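Local coordinates for protein phosphoacetylglucosamine mutase (Aspergillus lentulus, PDB 5OAW) that interconverts N-acetylglucosamine 6-phosphate and N-acetylglucosamine 1-phosphate, probably through a magnesium-dependent phosphoserine mechanism, at residues R459-E464 and V513-E518; A466-F471 and T509-R514; D475-L480 and F503-G508. All coordinates share one frame; numbering follows the deposited sequence.

Contact 1. Residues R459-E464 and V513-E518. With 16G (2-acetamido-2-deoxy-6-O-phosphono-alpha-D-glucopyranose), chain D.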
loop_
_atom_site.group_PDB
_atom_site.type_symbol
_atom_site.label_atom_id
_atom_site.label_comp_id
_atom_site.label_asym_id
_atom_site.label_seq_id
_atom_site.Cartn_x
_atom_site.Cartn_y
_atom_site.Cartn_z
ATOM N N ARG A 459 7.019 -17.398 -13.129
ATOM C CA ARG A 459 8.175 -17.624 -12.269
ATOM C C ARG A 459 8.902 -16.307 -11.993
ATOM O O ARG A 459 9.130 -15.505 -12.903
ATOM C CB ARG A 459 9.139 -18.608 -12.951
ATOM C CG ARG A 459 10.340 -19.026 -12.117
ATOM C CD ARG A 459 9.966 -20.227 -11.295
ATOM N NE ARG A 459 11.098 -21.105 -11.049
ATOM C CZ ARG A 459 10.989 -22.409 -10.811
ATOM N NH1 ARG A 459 9.800 -23.013 -10.812
ATOM N NH2 ARG A 459 12.080 -23.114 -10.573
ATOM N N LEU A 460 9.265 -16.103 -10.734
ATOM C CA LEU A 460 10.044 -14.962 -10.318
ATOM C C LEU A 460 11.370 -15.430 -9.761
ATOM O O LEU A 460 11.418 -16.330 -8.928
ATOM C CB LEU A 460 9.273 -14.123 -9.284
ATOM C CG LEU A 460 9.942 -12.830 -8.794
ATOM C CD1 LEU A 460 10.093 -11.813 -9.932
ATOM C CD2 LEU A 460 9.150 -12.237 -7.636
ATOM N N VAL A 461 12.450 -14.818 -10.215
ATOM C CA VAL A 461 13.761 -15.220 -9.753
ATOM C C VAL A 461 14.553 -13.988 -9.340
ATOM O O VAL A 461 14.373 -12.894 -9.891
ATOM C CB VAL A 461 14.469 -16.289 -10.703
ATOM C CG1 VAL A 461 13.999 -16.235 -12.159
ATOM C CG2 VAL A 461 15.997 -16.310 -10.591
ATOM N N ARG A 462 15.376 -14.171 -8.315
ATOM C CA ARG A 462 16.209 -13.135 -7.747
ATOM C C ARG A 462 17.593 -13.430 -8.275
ATOM O O ARG A 462 18.104 -14.513 -8.061
ATOM C CB ARG A 462 16.155 -13.205 -6.205
ATOM C CG ARG A 462 17.109 -12.256 -5.489
ATOM C CD ARG A 462 17.252 -12.589 -4.005
ATOM N NE ARG A 462 17.915 -11.519 -3.235
ATOM C CZ ARG A 462 19.235 -11.311 -3.157
ATOM N NH1 ARG A 462 20.103 -12.086 -3.805
ATOM N NH2 ARG A 462 19.699 -10.313 -2.423
ATOM N N VAL A 463 18.195 -12.479 -8.972
ATOM C CA VAL A 463 19.466 -12.735 -9.650
ATOM C C VAL A 463 20.532 -11.798 -9.119
ATOM O O VAL A 463 20.610 -10.631 -9.502
ATOM C CB VAL A 463 19.357 -12.637 -11.203
ATOM C CG1 VAL A 463 20.664 -13.065 -11.864
ATOM C CG2 VAL A 463 18.200 -13.481 -11.732
ATOM N N GLU A 464 21.358 -12.325 -8.228
ATOM C CA GLU A 464 22.465 -11.563 -7.680
ATOM C C GLU A 464 23.490 -11.302 -8.768
ATOM O O GLU A 464 23.947 -12.223 -9.455
ATOM C CB GLU A 464 23.097 -12.303 -6.513
ATOM C CG GLU A 464 23.672 -11.414 -5.425
ATOM C CD GLU A 464 24.146 -12.227 -4.234
ATOM O OE1 GLU A 464 23.600 -12.045 -3.127
ATOM O OE2 GLU A 464 25.054 -13.072 -4.413
ATOM N N VAL A 513 19.107 -8.119 -9.578
ATOM C CA VAL A 513 18.066 -7.912 -10.593
ATOM C C VAL A 513 17.004 -9.003 -10.465
ATOM O O VAL A 513 17.302 -10.143 -10.101
ATOM C CB VAL A 513 18.577 -7.644 -12.069
ATOM C CG1 VAL A 513 20.093 -7.649 -12.210
ATOM C CG2 VAL A 513 17.906 -8.540 -13.110
ATOM N N ARG A 514 15.758 -8.617 -10.709
ATOM C CA ARG A 514 14.652 -9.545 -10.696
ATOM C C ARG A 514 14.282 -9.899 -12.120
ATOM O O ARG A 514 14.187 -9.015 -12.978
ATOM C CB ARG A 514 13.437 -8.923 -10.035
ATOM C CG ARG A 514 13.630 -8.413 -8.630
ATOM C CD ARG A 514 12.250 -8.259 -8.000
ATOM N NE ARG A 514 12.291 -7.629 -6.685
ATOM C CZ ARG A 514 12.681 -8.227 -5.557
ATOM N NH1 ARG A 514 13.095 -9.496 -5.551
ATOM N NH2 ARG A 514 12.670 -7.536 -4.425
ATOM N N VAL A 515 14.054 -11.197 -12.338
ATOM C CA VAL A 515 13.516 -11.744 -13.575
ATOM C C VAL A 515 12.125 -12.278 -13.286
ATOM O O VAL A 515 11.918 -13.053 -12.338
ATOM C CB VAL A 515 14.398 -12.909 -14.098
ATOM C CG1 VAL A 515 13.790 -13.557 -15.339
ATOM C CG2 VAL A 515 15.826 -12.439 -14.341
ATOM N N TYR A 516 11.175 -11.869 -14.112
ATOM C CA TYR A 516 9.863 -12.489 -14.128
ATOM C C TYR A 516 9.653 -13.108 -15.494
ATOM O O TYR A 516 10.043 -12.525 -16.502
ATOM C CB TYR A 516 8.773 -11.454 -13.839
ATOM C CG TYR A 516 7.358 -11.936 -14.075
ATOM C CD1 TYR A 516 6.618 -12.509 -13.040
ATOM C CD2 TYR A 516 6.745 -11.797 -15.323
ATOM C CE1 TYR A 516 5.310 -12.932 -13.248
ATOM C CE2 TYR A 516 5.446 -12.230 -15.546
ATOM C CZ TYR A 516 4.738 -12.804 -14.504
ATOM O OH TYR A 516 3.449 -13.243 -14.702
ATOM N N ALA A 517 9.020 -14.282 -15.522
ATOM C CA ALA A 517 8.599 -14.892 -16.769
ATOM C C ALA A 517 7.276 -15.616 -16.635
ATOM O O ALA A 517 6.962 -16.183 -15.591
ATOM C CB ALA A 517 9.668 -15.837 -17.295
ATOM N N GLU A 518 6.519 -15.609 -17.716
ATOM C CA GLU A 518 5.275 -16.347 -17.801
ATOM C C GLU A 518 5.184 -16.967 -19.187
ATOM O O GLU A 518 5.725 -16.425 -20.169
ATOM C CB GLU A 518 4.049 -15.436 -17.522
ATOM C CG GLU A 518 3.808 -14.328 -18.556
ATOM C CD GLU A 518 2.740 -13.303 -18.168
ATOM O OE1 GLU A 518 2.394 -13.152 -16.975
ATOM O OE2 GLU A 518 2.257 -12.610 -19.077
HETATM C C1 16G D . 8.618 -0.885 -2.616
HETATM C C2 16G D . 7.318 -0.217 -3.132
HETATM C C3 16G D . 6.392 -1.209 -3.836
HETATM C C4 16G D . 7.155 -2.062 -4.859
HETATM C C5 16G D . 8.402 -2.714 -4.257
HETATM C C6 16G D . 9.198 -3.301 -5.385
HETATM C C7 16G D . 6.282 1.718 -2.010
HETATM C C8 16G D . 5.629 2.210 -0.704
HETATM N N2 16G D . 6.635 0.431 -2.000
HETATM O O1 16G D . 8.356 -1.678 -1.455
HETATM O O3 16G D . 5.392 -0.491 -4.556
HETATM O O4 16G D . 6.289 -3.061 -5.335
HETATM O O5 16G D . 9.280 -1.738 -3.604
HETATM O O6 16G D . 10.404 -3.811 -4.882
HETATM O O7 16G D . 6.415 2.460 -2.992
HETATM P P 16G D . 11.617 -4.040 -5.852
HETATM O O1P 16G D . 12.718 -4.704 -4.941
HETATM O O2P 16G D . 11.103 -5.193 -6.890
HETATM O O3P 16G D . 12.133 -2.804 -6.526
#
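Val463 and Val515 meet through their CG2 methyls, 3.7 Å apart. On the same sheet face Val461 runs alongside Val515, with Val461 CG1 3.9 Å from Val515 CB. Residues of helix 522-539, among them Val536, pack against Val463 and Val513 on this face. The other face carries Leu460, whose CG stands anti to the backbone N (chi1 -177°); its CD1 reaches across to the partner strand, 3.3 Å from Val515 O and 4.1 Å from Tyr516 CB.

Between the faces runs a regular antiparallel ladder, the segment axes 4.8 Å apart and their N-to-C directions 162° apart. Arg459-Ala517, Val461-Val515 and Val463-Val513 are hydrogen-bonded pairs; Val461 N to Val515 O measures 2.8 Å at 164°.

At the polar edge Arg514, paired with Arg462 at a non-hydrogen-bonded site, sends its side chain to the sugar phosphate. Arg514 NE donates to O2P of 16G at 2.7 Å and Arg514 NH2 to O1P at 2.9 Å, the phosphorus lying in the guanidinium plane. Arg462 turns instead to Glu510, through its NE.

The two-nitrogen, edge-on grip restrains the turn of the guanidinium, so a strand with one apolar face offers a directed cation to the substrate on its other.

Contact 2. Residues A466-F471 and T509-R514. Unlike the reference sequence in segment 466-471: Glu467 (reference Asp). With 16G (2-acetamido-2-deoxy-6-O-phosphono-alpha-D-glucopyranose), chain D.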
loop_
_atom_site.group_PDB
_atom_site.type_symbol
_atom_site.label_atom_id
_atom_site.label_comp_id
_atom_site.label_asym_id
_atom_site.label_seq_id
_atom_site.Cartn_x
_atom_site.Cartn_y
_atom_site.Cartn_z
ATOM N N ALA A 466 26.828 -8.153 -9.497
ATOM C CA ALA A 466 27.503 -6.960 -9.007
ATOM C C ALA A 466 28.035 -6.232 -10.242
ATOM O O ALA A 466 28.849 -6.800 -10.977
ATOM C CB ALA A 466 28.617 -7.310 -8.024
ATOM N N GLU A 467 27.545 -5.021 -10.527
ATOM C CA GLU A 467 26.479 -4.354 -9.771
ATOM C C GLU A 467 25.235 -4.090 -10.644
ATOM O O GLU A 467 25.321 -3.995 -11.879
ATOM C CB GLU A 467 27.006 -3.074 -9.073
ATOM C CG GLU A 467 26.768 -1.730 -9.772
ATOM C CD GLU A 467 27.724 -1.438 -10.923
ATOM O OE1 GLU A 467 27.586 -2.047 -12.003
ATOM O OE2 GLU A 467 28.607 -0.569 -10.759
ATOM N N ARG A 468 24.089 -3.960 -9.976
ATOM C CA ARG A 468 22.780 -3.887 -10.630
ATOM C C ARG A 468 22.452 -2.556 -11.320
ATOM O O ARG A 468 21.505 -2.491 -12.109
ATOM C CB ARG A 468 21.677 -4.271 -9.635
ATOM C CG ARG A 468 21.446 -3.271 -8.516
ATOM C CD ARG A 468 20.611 -3.910 -7.428
ATOM N NE ARG A 468 19.942 -2.945 -6.561
ATOM C CZ ARG A 468 20.532 -2.245 -5.592
ATOM N NH1 ARG A 468 21.835 -2.362 -5.358
ATOM N NH2 ARG A 468 19.814 -1.410 -4.856
ATOM N N SER A 469 23.239 -1.517 -11.023
ATOM C CA SER A 469 23.039 -0.166 -11.573
ATOM C C SER A 469 23.191 -0.074 -13.094
ATOM O O SER A 469 22.697 0.881 -13.703
ATOM C CB SER A 469 23.967 0.843 -10.894
ATOM O OG SER A 469 25.291 0.692 -11.368
ATOM N N ILE A 470 23.865 -1.056 -13.701
ATOM C CA ILE A 470 23.973 -1.135 -15.173
ATOM C C ILE A 470 22.655 -1.563 -15.854
ATOM O O ILE A 470 22.499 -1.423 -17.070
ATOM C CB ILE A 470 25.172 -2.008 -15.639
ATOM C CG1 ILE A 470 24.907 -3.511 -15.416
ATOM C CG2 ILE A 470 26.468 -1.528 -14.982
ATOM C CD1 ILE A 470 25.850 -4.466 -16.139
ATOM N N PHE A 471 21.718 -2.086 -15.058
ATOM C CA PHE A 471 20.387 -2.479 -15.529
ATOM C C PHE A 471 19.436 -1.278 -15.416
ATOM O O PHE A 471 18.930 -0.945 -14.320
ATOM C CB PHE A 471 19.877 -3.715 -14.771
ATOM C CG PHE A 471 20.680 -4.965 -15.035
ATOM C CD1 PHE A 471 21.906 -5.186 -14.381
ATOM C CD2 PHE A 471 20.209 -5.935 -15.924
ATOM C CE1 PHE A 471 22.656 -6.338 -14.625
ATOM C CE2 PHE A 471 20.950 -7.089 -16.167
ATOM C CZ PHE A 471 22.175 -7.292 -15.520
ATOM N N THR A 509 14.810 -2.358 -3.640
ATOM C CA THR A 509 14.884 -2.684 -2.210
ATOM C C THR A 509 15.928 -3.750 -1.805
ATOM O O THR A 509 16.224 -3.901 -0.610
ATOM C CB THR A 509 13.491 -3.064 -1.648
ATOM O OG1 THR A 509 13.035 -4.281 -2.249
ATOM C CG2 THR A 509 12.459 -1.939 -1.885
ATOM N N GLU A 510 16.478 -4.464 -2.800
ATOM C CA GLU A 510 17.372 -5.628 -2.617
ATOM C C GLU A 510 18.568 -5.456 -3.566
ATOM O O GLU A 510 18.467 -4.701 -4.534
ATOM C CB GLU A 510 16.597 -6.913 -2.961
ATOM C CG GLU A 510 16.816 -8.132 -2.069
ATOM C CD GLU A 510 15.572 -9.009 -1.974
ATOM O OE1 GLU A 510 14.471 -8.466 -1.764
ATOM O OE2 GLU A 510 15.673 -10.248 -2.103
ATOM N N ASP A 511 19.687 -6.141 -3.300
ATOM C CA ASP A 511 20.886 -6.045 -4.171
ATOM C C ASP A 511 20.960 -7.168 -5.225
ATOM O O ASP A 511 21.798 -8.081 -5.139
ATOM C CB ASP A 511 22.187 -5.942 -3.347
ATOM C CG ASP A 511 23.418 -5.578 -4.205
ATOM O OD1 ASP A 511 23.279 -5.146 -5.374
ATOM O OD2 ASP A 511 24.548 -5.729 -3.701
ATOM N N ALA A 512 20.077 -7.064 -6.224
ATOM C CA ALA A 512 19.885 -8.069 -7.275
ATOM C C ALA A 512 19.036 -7.498 -8.401
ATOM O O ALA A 512 18.333 -6.496 -8.206
ATOM C CB ALA A 512 19.196 -9.305 -6.701
ATOM N N VAL A 513 19.107 -8.119 -9.578
ATOM C CA VAL A 513 18.066 -7.912 -10.593
ATOM C C VAL A 513 17.004 -9.003 -10.465
ATOM O O VAL A 513 17.302 -10.143 -10.101
ATOM C CB VAL A 513 18.577 -7.644 -12.069
ATOM C CG1 VAL A 513 20.093 -7.649 -12.210
ATOM C CG2 VAL A 513 17.906 -8.540 -13.110
ATOM N N ARG A 514 15.758 -8.617 -10.709
ATOM C CA ARG A 514 14.652 -9.545 -10.696
ATOM C C ARG A 514 14.282 -9.899 -12.120
ATOM O O ARG A 514 14.187 -9.015 -12.978
ATOM C CB ARG A 514 13.437 -8.923 -10.035
ATOM C CG ARG A 514 13.630 -8.413 -8.630
ATOM C CD ARG A 514 12.250 -8.259 -8.000
ATOM N NE ARG A 514 12.291 -7.629 -6.685
ATOM C CZ ARG A 514 12.681 -8.227 -5.557
ATOM N NH1 ARG A 514 13.095 -9.496 -5.551
ATOM N NH2 ARG A 514 12.670 -7.536 -4.425
HETATM C C1 16G D . 8.618 -0.885 -2.616
HETATM C C2 16G D . 7.318 -0.217 -3.132
HETATM C C3 16G D . 6.392 -1.209 -3.836
HETATM C C4 16G D . 7.155 -2.062 -4.859
HETATM C C5 16G D . 8.402 -2.714 -4.257
HETATM C C6 16G D . 9.198 -3.301 -5.385
HETATM C C7 16G D . 6.282 1.718 -2.010
HETATM C C8 16G D . 5.629 2.210 -0.704
HETATM N N2 16G D . 6.635 0.431 -2.000
HETATM O O1 16G D . 8.356 -1.678 -1.455
HETATM O O3 16G D . 5.392 -0.491 -4.556
HETATM O O4 16G D . 6.289 -3.061 -5.335
HETATM O O5 16G D . 9.280 -1.738 -3.604
HETATM O O6 16G D . 10.404 -3.811 -4.882
HETATM O O7 16G D . 6.415 2.460 -2.992
HETATM P P 16G D . 11.617 -4.040 -5.852
HETATM O O1P 16G D . 12.718 -4.704 -4.941
HETATM O O2P 16G D . 11.103 -5.193 -6.890
HETATM O O3P 16G D . 12.133 -2.804 -6.526
#
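Arg468 and Ala512 bring the two backbones to their nearest approach, 6.1 Å between CA atoms. Segment 466-471 makes a short 3-10 turn at 468-470, where Phe471 N bonds to Arg468 O at 3.0 Å; segment 509-514 is a loop running into strand 513-518. No backbone hydrogen bond joins the two, so side chains carry the contact.

Arg468 does most of it. Its chain runs extended from CG to NE across the loop, with Arg468 CD 3.4 Å from Ala512 N. One guanidinium face lies over the backbone of Glu510 and Asp511, with Asp511 CA 3.7 Å above the plane of the Arg468 guanidinium, toward its rim. NE comes near Glu510 O, but the angle is too poor for a bond; its hydrogen bond goes to Ser507 O. Arg468 NH1 forms a salt bridge with Asp511 OD1 at 3.1 Å, weak as a hydrogen bond at 130°, the carboxylate plane turned 63° from the guanidinium.

Phe471 closes the other end. Val513 CG1 stands over the centre of the Phe471 ring, 3.7 Å from the centroid and 9° off the normal, a CH-pi contact. Val536 of helix 522-539 touches both residues.

Beyond Arg468, the same loop serves the ligand: Thr509 OG1 bonds O1P of 16G at 2.7 Å. Glu510 OE2 pairs with Arg462 NE, while its OE1 makes a weak salt bridge to Arg514 NH2.

The chemistry thus divides along the segment, apolar at Val513 and Phe471, ionic at Asp511 and Arg468. Arg468 spans Ser507 O and Asp511, on either side of Glu510 in sequence, which is consistent with a second-shell role in setting the shape of the phosphate-binding loop.

Contact 3. Residues D475-L480 and F503-G508. With 16G (2-acetamido-2-deoxy-6-O-phosphono-alpha-D-glucopyranose), chain D.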
loop_
_atom_site.group_PDB
_atom_site.type_symbol
_atom_site.label_atom_id
_atom_site.label_comp_id
_atom_site.label_asym_id
_atom_site.label_seq_id
_atom_site.Cartn_x
_atom_site.Cartn_y
_atom_site.Cartn_z
ATOM N N ASP A 475 9.858 2.065 -20.499
ATOM C CA ASP A 475 8.549 1.529 -20.947
ATOM C C ASP A 475 7.845 0.714 -19.832
ATOM O O ASP A 475 7.506 -0.466 -19.997
ATOM C CB ASP A 475 8.699 0.794 -22.296
ATOM C CG ASP A 475 7.445 0.059 -22.733
ATOM O OD1 ASP A 475 7.580 -1.088 -23.222
ATOM O OD2 ASP A 475 6.325 0.585 -22.572
ATOM N N ALA A 476 7.633 1.382 -18.691
ATOM C CA ALA A 476 7.107 0.770 -17.446
ATOM C C ALA A 476 7.978 -0.401 -16.952
ATOM O O ALA A 476 7.465 -1.445 -16.521
ATOM C CB ALA A 476 5.648 0.354 -17.607
ATOM N N GLU A 477 9.298 -0.192 -17.024
ATOM C CA GLU A 477 10.313 -1.173 -16.642
ATOM C C GLU A 477 10.282 -2.510 -17.432
ATOM O O GLU A 477 10.916 -3.494 -17.036
ATOM C CB GLU A 477 10.290 -1.393 -15.127
ATOM C CG GLU A 477 10.917 -0.257 -14.340
ATOM C CD GLU A 477 10.703 -0.388 -12.849
ATOM O OE1 GLU A 477 9.537 -0.375 -12.399
ATOM O OE2 GLU A 477 11.711 -0.494 -12.121
ATOM N N ARG A 478 9.564 -2.524 -18.556
ATOM C CA ARG A 478 9.405 -3.722 -19.364
ATOM C C ARG A 478 10.481 -3.852 -20.449
ATOM O O ARG A 478 10.484 -4.808 -21.214
ATOM C CB ARG A 478 8.009 -3.761 -19.976
ATOM C CG ARG A 478 6.889 -3.674 -18.954
ATOM C CD ARG A 478 5.518 -3.599 -19.599
ATOM N NE ARG A 478 5.309 -2.342 -20.322
ATOM C CZ ARG A 478 4.171 -2.006 -20.919
ATOM N NH1 ARG A 478 3.119 -2.822 -20.877
ATOM N NH2 ARG A 478 4.080 -0.843 -21.556
ATOM N N LYS A 479 11.401 -2.893 -20.503
ATOM C CA LYS A 479 12.484 -2.915 -21.467
ATOM C C LYS A 479 13.744 -2.384 -20.851
ATOM O O LYS A 479 13.715 -1.388 -20.130
ATOM C CB LYS A 479 12.129 -2.102 -22.711
ATOM C CG LYS A 479 11.387 -2.892 -23.781
ATOM C CD LYS A 479 10.543 -1.971 -24.652
ATOM C CE LYS A 479 10.008 -2.667 -25.888
ATOM N NZ LYS A 479 9.139 -3.834 -25.608
ATOM N N LEU A 480 14.849 -3.062 -21.150
ATOM C CA LEU A 480 16.183 -2.659 -20.738
ATOM C C LEU A 480 16.891 -1.901 -21.862
ATOM O O LEU A 480 17.057 -2.431 -22.970
ATOM C CB LEU A 480 16.983 -3.897 -20.349
ATOM C CG LEU A 480 17.316 -4.376 -18.925
ATOM C CD1 LEU A 480 16.697 -3.604 -17.771
ATOM C CD2 LEU A 480 17.040 -5.871 -18.834
ATOM N N PHE A 503 10.699 -10.219 -18.382
ATOM C CA PHE A 503 11.392 -8.929 -18.272
ATOM C C PHE A 503 12.275 -8.941 -17.033
ATOM O O PHE A 503 11.974 -9.648 -16.058
ATOM C CB PHE A 503 10.400 -7.732 -18.260
ATOM C CG PHE A 503 9.658 -7.564 -16.955
ATOM C CD1 PHE A 503 10.142 -6.690 -15.965
ATOM C CD2 PHE A 503 8.501 -8.317 -16.685
ATOM C CE1 PHE A 503 9.470 -6.558 -14.747
ATOM C CE2 PHE A 503 7.839 -8.189 -15.463
ATOM C CZ PHE A 503 8.319 -7.304 -14.501
ATOM N N ALA A 504 13.334 -8.139 -17.069
ATOM C CA ALA A 504 14.287 -8.074 -15.979
ATOM C C ALA A 504 14.552 -6.633 -15.571
ATOM O O ALA A 504 14.749 -5.762 -16.420
ATOM C CB ALA A 504 15.590 -8.759 -16.379
ATOM N N ARG A 505 14.579 -6.385 -14.265
ATOM C CA ARG A 505 14.832 -5.043 -13.733
ATOM C C ARG A 505 15.605 -5.122 -12.453
ATOM O O ARG A 505 15.439 -6.081 -11.686
ATOM C CB ARG A 505 13.517 -4.291 -13.488
ATOM C CG ARG A 505 12.481 -5.085 -12.710
ATOM C CD ARG A 505 11.234 -4.260 -12.405
ATOM N NE ARG A 505 11.462 -3.251 -11.374
ATOM C CZ ARG A 505 11.546 -3.496 -10.067
ATOM N NH1 ARG A 505 11.413 -4.732 -9.589
ATOM N NH2 ARG A 505 11.761 -2.490 -9.229
ATOM N N ALA A 506 16.432 -4.106 -12.208
ATOM C CA ALA A 506 17.101 -3.945 -10.911
ATOM C C ALA A 506 16.047 -3.778 -9.832
ATOM O O ALA A 506 15.031 -3.104 -10.040
ATOM C CB ALA A 506 18.023 -2.742 -10.924
ATOM N N SER A 507 16.273 -4.426 -8.701
ATOM C CA SER A 507 15.469 -4.195 -7.509
ATOM C C SER A 507 15.837 -2.842 -6.918
ATOM O O SER A 507 17.003 -2.466 -6.917
ATOM C CB SER A 507 15.707 -5.298 -6.475
ATOM O OG SER A 507 15.063 -5.013 -5.246
ATOM N N GLY A 508 14.830 -2.123 -6.427
ATOM C CA GLY A 508 15.039 -0.929 -5.606
ATOM C C GLY A 508 15.352 -1.249 -4.146
ATOM O O GLY A 508 16.091 -0.511 -3.490
HETATM C C1 16G D . 8.618 -0.885 -2.616
HETATM C C2 16G D . 7.318 -0.217 -3.132
HETATM C C3 16G D . 6.392 -1.209 -3.836
HETATM C C4 16G D . 7.155 -2.062 -4.859
HETATM C C5 16G D . 8.402 -2.714 -4.257
HETATM C C6 16G D . 9.198 -3.301 -5.385
HETATM C C7 16G D . 6.282 1.718 -2.010
HETATM C C8 16G D . 5.629 2.210 -0.704
HETATM N N2 16G D . 6.635 0.431 -2.000
HETATM O O1 16G D . 8.356 -1.678 -1.455
HETATM O O3 16G D . 5.392 -0.491 -4.556
HETATM O O4 16G D . 6.289 -3.061 -5.335
HETATM O O5 16G D . 9.280 -1.738 -3.604
HETATM O O6 16G D . 10.404 -3.811 -4.882
HETATM O O7 16G D . 6.415 2.460 -2.992
HETATM P P 16G D . 11.617 -4.040 -5.852
HETATM O O1P 16G D . 12.718 -4.704 -4.941
HETATM O O2P 16G D . 11.103 -5.193 -6.890
HETATM O O3P 16G D . 12.133 -2.804 -6.526
HETATM O O HOH W 1 12.342 0.877 -9.625
#
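The phosphate-binding site of the C-terminal domain is reached here from its flank, where Glu477, in the type I' turn from Asp475 to Arg478, meets Arg505 on strand 501-506. Arg505 NE donates to Glu477 OE2 at 2.9 Å and 176°, a nearly straight salt bridge. OE2 lies in the guanidinium plane, yet the donor comes from above the carboxylate, the two planes being 84° apart.

The Arg505 chain bends at chi3 (-73°), which turns NH1 and NH2 toward the phosphate. Arg505 NH1 reaches O2P of 16G at 2.8 Å and Arg505 NH2 reaches O3P at 2.7 Å; NH1 also bonds with Tyr339 OH. A water accepts weakly from NH2 and donates to Glu477 OE2. These bonds leave the guanidinium little freedom to turn; the carboxylate probably helps balance its charge. Glu477 OE1 takes the backbone N-H of Thr361, another residue of the pocket. Gly508 N adds a bond to O3P of 16G at 2.8 Å.

Away from the ligand Leu480 CD2 and Ala504 CB form an apolar pair, 4.1 Å apart. Phe503 CD1 approaches the backbone carbonyl at Glu477 O to 3.5 Å. Within the turn, Arg478 grips Asp475 side-on, NE on the backbone O and NH2 on OD2.

Helix 486-495 packs on Leu480 through Leu486 and Ile490, strand 513-518 flanks Ala504 and Arg505, and Tyr339 meets the Phe503 ring edge-to-face. The turn itself rests on Cys358 of strand 356-358, placing it between the C-terminal sheet and a neighbouring sheet.

Contacts 1 and 2 share Val513 and Arg514 on strand 513-518, while contact 3 uses strand 501-506, its other neighbour in the three-stranded antiparallel sheet, and is nested along the chain inside the loops closed by both. Their centres stand about 11 Å apart. Contact 3 is buried; contacts 1 and 2 are partly buried. Contact 1 rests on backbone pairing, contact 2 on an arginine laid over a loop, contact 3 on a straight side-chain salt bridge. Arg462 NE to Glu510 OE2, 2.8 Å, ties contact 1 to contact 2, and a probable bond from Arg514 N to Arg505 O couples both to contact 3. All three converge on one phosphate.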